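Local coordinates for protein-glutamine gamma-glutamyltransferase (Pseudomonas aeruginosa PAO1, PDB 6G49) that displays transglutaminase activity in vitro, joining protein glutamine and lysine side chains, and is critical for the viability of the bacterium, at residues L121-Q131 with F153-R164. Residues are numbered along the deposited sequence; the frame is centred on the assembly and turned at random.
Sequences LFALDVAQTDQ and FYRVSSWPQALR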
loop_
_atom_site.group_PDB
_atom_site.type_symbol
_atom_site.label_atom_id
_atom_site.label_comp_id
_atom_site.label_asym_id
_atom_site.label_seq_id
_atom_site.Cartn_x
_atom_site.Cartn_y
_atom_site.Cartn_z
ATOM N N LEU A 121 -0.367 10.985 8.388
ATOM C CA LEU A 121 -1.798 11.231 8.236
ATOM C C LEU A 121 -2.298 10.337 7.103
ATOM O O LEU A 121 -1.640 10.144 6.057
ATOM C CB LEU A 121 -2.037 12.701 7.913
ATOM C CG LEU A 121 -1.590 13.725 8.958
ATOM C CD1 LEU A 121 -2.244 15.069 8.686
ATOM C CD2 LEU A 121 -1.811 13.277 10.366
ATOM N N PHE A 122 -3.488 9.798 7.300
ATOM C CA PHE A 122 -4.079 8.910 6.322
ATOM C C PHE A 122 -4.828 9.719 5.261
ATOM O O PHE A 122 -5.588 10.648 5.605
ATOM C CB PHE A 122 -5.036 7.950 7.016
ATOM C CG PHE A 122 -4.484 7.305 8.251
ATOM C CD1 PHE A 122 -3.288 6.615 8.198
ATOM C CD2 PHE A 122 -5.094 7.473 9.488
ATOM C CE1 PHE A 122 -2.723 6.114 9.344
ATOM C CE2 PHE A 122 -4.576 6.845 10.601
ATOM C CZ PHE A 122 -3.392 6.154 10.528
ATOM N N ALA A 123 -4.687 9.366 3.989
ATOM C CA ALA A 123 -5.387 10.089 2.940
ATOM C C ALA A 123 -5.318 9.303 1.646
ATOM O O ALA A 123 -4.319 8.604 1.386
ATOM C CB ALA A 123 -4.754 11.450 2.725
ATOM N N LEU A 124 -6.305 9.514 0.775
ATOM C CA LEU A 124 -6.240 8.991 -0.596
ATOM C C LEU A 124 -5.123 9.715 -1.352
ATOM O O LEU A 124 -4.908 10.921 -1.249
ATOM C CB LEU A 124 -7.560 9.242 -1.328
ATOM C CG LEU A 124 -8.839 8.772 -0.653
ATOM C CD1 LEU A 124 -10.020 9.248 -1.476
ATOM C CD2 LEU A 124 -8.902 7.240 -0.489
ATOM N N ASP A 125 -4.364 8.933 -2.128
ATOM C CA ASP A 125 -3.301 9.492 -2.973
ATOM C C ASP A 125 -3.957 10.344 -4.076
ATOM O O ASP A 125 -5.081 10.089 -4.460
ATOM C CB ASP A 125 -2.474 8.328 -3.558
ATOM C CG ASP A 125 -1.057 8.647 -3.989
ATOM O OD1 ASP A 125 -0.410 9.453 -3.331
ATOM O OD2 ASP A 125 -0.601 8.016 -4.981
ATOM N N VAL A 126 -3.279 11.427 -4.558
ATOM C CA VAL A 126 -2.201 12.151 -3.952
ATOM C C VAL A 126 -2.856 13.262 -3.115
ATOM O O VAL A 126 -3.706 14.021 -3.641
ATOM C CB VAL A 126 -1.271 12.767 -5.007
ATOM C CG1 VAL A 126 -0.307 13.748 -4.386
ATOM C CG2 VAL A 126 -0.505 11.679 -5.743
ATOM N N ALA A 127 -2.430 13.380 -1.870
ATOM C CA ALA A 127 -3.116 14.222 -0.908
ATOM C C ALA A 127 -2.385 15.538 -0.667
ATOM O O ALA A 127 -1.160 15.646 -0.650
ATOM C CB ALA A 127 -3.279 13.530 0.418
ATOM N N GLN A 128 -3.223 16.554 -0.361
ATOM C CA GLN A 128 -2.834 17.834 0.235
ATOM C C GLN A 128 -3.730 18.098 1.459
ATOM O O GLN A 128 -4.898 17.676 1.433
ATOM C CB GLN A 128 -3.021 18.980 -0.770
ATOM C CG GLN A 128 -2.307 18.743 -2.078
ATOM C CD GLN A 128 -0.839 19.034 -2.002
ATOM O OE1 GLN A 128 -0.432 20.108 -2.449
ATOM N NE2 GLN A 128 -0.036 18.080 -1.488
ATOM N N THR A 129 -3.204 18.717 2.523
ATOM C CA THR A 129 -4.011 18.955 3.717
ATOM C C THR A 129 -3.852 20.421 4.100
ATOM O O THR A 129 -2.980 21.126 3.585
ATOM C CB THR A 129 -3.639 18.088 4.934
ATOM O OG1 THR A 129 -2.488 18.631 5.578
ATOM C CG2 THR A 129 -3.400 16.640 4.536
ATOM N N ASP A 130 -4.680 20.824 5.052
ATOM C CA ASP A 130 -4.577 22.149 5.655
ATOM C C ASP A 130 -3.665 22.180 6.889
ATOM O O ASP A 130 -3.685 23.159 7.666
ATOM C CB ASP A 130 -5.981 22.628 6.040
ATOM C CG ASP A 130 -6.629 21.856 7.186
ATOM O OD1 ASP A 130 -6.277 20.669 7.469
ATOM O OD2 ASP A 130 -7.527 22.424 7.838
ATOM N N GLN A 131 -2.924 21.109 7.162
ATOM C CA GLN A 131 -2.081 21.002 8.327
ATOM C C GLN A 131 -0.705 21.564 7.973
ATOM O O GLN A 131 -0.010 20.989 7.127
ATOM C CB GLN A 131 -2.001 19.560 8.816
ATOM C CG GLN A 131 -3.340 18.972 9.217
ATOM C CD GLN A 131 -4.029 19.748 10.307
ATOM O OE1 GLN A 131 -5.051 20.427 10.053
ATOM N NE2 GLN A 131 -3.487 19.651 11.508
ATOM N N PHE A 153 -8.314 16.574 13.907
ATOM C CA PHE A 153 -9.172 16.876 12.737
ATOM C C PHE A 153 -8.309 17.527 11.662
ATOM O O PHE A 153 -7.482 18.421 11.915
ATOM C CB PHE A 153 -10.276 17.848 13.193
ATOM C CG PHE A 153 -11.213 18.240 12.094
ATOM C CD1 PHE A 153 -10.874 19.258 11.238
ATOM C CD2 PHE A 153 -12.447 17.652 12.007
ATOM C CE1 PHE A 153 -11.743 19.635 10.243
ATOM C CE2 PHE A 153 -13.345 18.082 11.037
ATOM C CZ PHE A 153 -12.936 19.009 10.126
ATOM N N TYR A 154 -8.503 17.124 10.405
ATOM C CA TYR A 154 -7.815 17.758 9.320
ATOM C C TYR A 154 -8.632 17.651 8.049
ATOM O O TYR A 154 -9.503 16.793 7.914
ATOM C CB TYR A 154 -6.393 17.209 9.109
ATOM C CG TYR A 154 -6.259 15.736 8.832
ATOM C CD1 TYR A 154 -6.148 14.846 9.866
ATOM C CD2 TYR A 154 -6.105 15.249 7.534
ATOM C CE1 TYR A 154 -6.032 13.482 9.622
ATOM C CE2 TYR A 154 -5.939 13.893 7.282
ATOM C CZ TYR A 154 -5.858 13.002 8.333
ATOM O OH TYR A 154 -5.716 11.644 8.160
ATOM N N ARG A 155 -8.373 18.597 7.156
ATOM C CA ARG A 155 -9.067 18.728 5.886
ATOM C C ARG A 155 -8.135 18.313 4.772
ATOM O O ARG A 155 -6.973 18.638 4.796
ATOM C CB ARG A 155 -9.562 20.162 5.710
ATOM C CG ARG A 155 -10.297 20.687 6.933
ATOM C CD ARG A 155 -10.961 22.024 6.660
ATOM N NE ARG A 155 -11.667 21.977 5.394
ATOM C CZ ARG A 155 -12.977 21.812 5.270
ATOM N NH1 ARG A 155 -13.747 21.704 6.345
ATOM N NH2 ARG A 155 -13.519 21.769 4.064
ATOM N N VAL A 156 -8.675 17.599 3.800
ATOM C CA VAL A 156 -7.882 17.002 2.713
ATOM C C VAL A 156 -8.514 17.322 1.353
ATOM O O VAL A 156 -9.734 17.240 1.223
ATOM C CB VAL A 156 -7.775 15.480 2.878
ATOM C CG1 VAL A 156 -6.835 14.872 1.840
ATOM C CG2 VAL A 156 -7.365 15.101 4.316
ATOM N N SER A 157 -7.635 17.471 0.350
ATOM C CA SER A 157 -7.935 17.371 -1.048
ATOM C C SER A 157 -7.016 16.303 -1.654
ATOM O O SER A 157 -5.812 16.382 -1.453
ATOM C CB SER A 157 -7.692 18.687 -1.769
ATOM O OG SER A 157 -8.681 19.644 -1.401
ATOM N N SER A 158 -7.604 15.379 -2.397
ATOM C CA SER A 158 -6.818 14.316 -3.084
ATOM C C SER A 158 -7.126 14.338 -4.586
ATOM O O SER A 158 -8.270 14.480 -4.999
ATOM C CB SER A 158 -7.181 12.988 -2.494
ATOM O OG SER A 158 -6.713 12.859 -1.158
ATOM N N TRP A 159 -6.099 13.973 -5.366
ATOM C CA TRP A 159 -6.175 13.786 -6.806
ATOM C C TRP A 159 -5.760 12.364 -7.147
ATOM O O TRP A 159 -4.564 12.102 -7.343
ATOM C CB TRP A 159 -5.216 14.765 -7.478
ATOM C CG TRP A 159 -5.726 16.173 -7.497
ATOM C CD1 TRP A 159 -6.389 16.787 -8.530
ATOM C CD2 TRP A 159 -5.634 17.140 -6.437
ATOM N NE1 TRP A 159 -6.755 18.054 -8.161
ATOM C CE2 TRP A 159 -6.265 18.323 -6.907
ATOM C CE3 TRP A 159 -5.035 17.168 -5.172
ATOM C CZ2 TRP A 159 -6.343 19.474 -6.124
ATOM C CZ3 TRP A 159 -5.128 18.312 -4.394
ATOM C CH2 TRP A 159 -5.799 19.437 -4.861
ATOM N N PRO A 160 -6.700 11.414 -7.165
ATOM C CA PRO A 160 -6.357 10.009 -7.334
ATOM C C PRO A 160 -5.702 9.729 -8.700
ATOM O O PRO A 160 -4.994 8.729 -8.836
ATOM C CB PRO A 160 -7.705 9.307 -7.237
ATOM C CG PRO A 160 -8.508 10.221 -6.329
ATOM C CD PRO A 160 -8.122 11.608 -6.814
ATOM N N GLN A 161 -5.998 10.578 -9.687
ATOM C CA GLN A 161 -5.456 10.408 -11.088
ATOM C C GLN A 161 -4.183 11.209 -11.308
ATOM O O GLN A 161 -3.698 11.286 -12.442
ATOM C CB GLN A 161 -6.540 10.797 -12.094
ATOM C CG GLN A 161 -7.720 9.862 -12.023
ATOM C CD GLN A 161 -8.787 10.159 -13.052
ATOM O OE1 GLN A 161 -8.582 10.899 -14.006
ATOM N NE2 GLN A 161 -9.937 9.556 -12.851
ATOM N N ALA A 162 -3.609 11.807 -10.252
ATOM C CA ALA A 162 -2.413 12.620 -10.394
ATOM C C ALA A 162 -1.297 11.795 -11.040
ATOM O O ALA A 162 -1.215 10.587 -10.844
ATOM C CB ALA A 162 -1.940 13.136 -9.059
ATOM N N LEU A 163 -0.501 12.445 -11.900
ATOM C CA LEU A 163 0.706 11.809 -12.467
ATOM C C LEU A 163 1.824 11.932 -11.439
ATOM O O LEU A 163 2.128 13.005 -10.963
ATOM C CB LEU A 163 1.050 12.539 -13.767
ATOM C CG LEU A 163 2.289 12.070 -14.507
ATOM C CD1 LEU A 163 2.136 10.634 -14.939
ATOM C CD2 LEU A 163 2.511 12.963 -15.739
ATOM N N ARG A 164 2.404 10.795 -11.091
ATOM C CA ARG A 164 3.437 10.756 -10.084
ATOM C C ARG A 164 4.822 10.392 -10.565
ATOM O O ARG A 164 5.064 9.285 -11.002
ATOM C CB ARG A 164 3.030 9.790 -8.979
ATOM C CG ARG A 164 1.613 9.983 -8.497
ATOM C CD ARG A 164 1.351 9.167 -7.258
ATOM N NE ARG A 164 0.879 7.834 -7.586
ATOM C CZ ARG A 164 1.286 6.745 -6.965
ATOM N NH1 ARG A 164 2.175 6.862 -5.995
ATOM N NH2 ARG A 164 0.816 5.556 -7.314
#
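An antiparallel β pairing joins 127-129 to 153-158 in the periplasmic domain, while 121-125 lies over one face of 153-158. Q128 and S157 form the hydrogen-bonded pair, Q128 N 2.8 Å from S157 O, and V126 and W159 exchange two backbone bonds. At the other end D130 N donates to R155 O, and D130 OD1, replacing that residue's own carbonyl, accepts from R155 N at 3.0 Å from above the carboxylate plane.

Y154 points toward 121-131, and V156 and S158 share a sheet face with A127 and T129. CG of Y154 sits between its backbone N and carbonyl carbon (chi1 58°), sending OH to donate to a lone pair of F122 O at 2.7 Å. L121 CD1 lies over the ring's centre, a CH-pi contact 3.9 Å from the centroid. Short methyls of A123 and A127 let V156 CG1 pack against both; S158 OG donates to L124 O at 2.6 Å and pairs with Y109 OH. In one D125 conformer OD2 lies 3.0 Å from R164 NE, over the guanidinium face, a doubtful, purely electrostatic salt bridge; E291 pairs with R164 NH1.

Strand 127-129 edges a six-stranded sheet, 153-158 continues it to 107-113, and 120-124 belongs to a neighbouring sheet, beside 142-144.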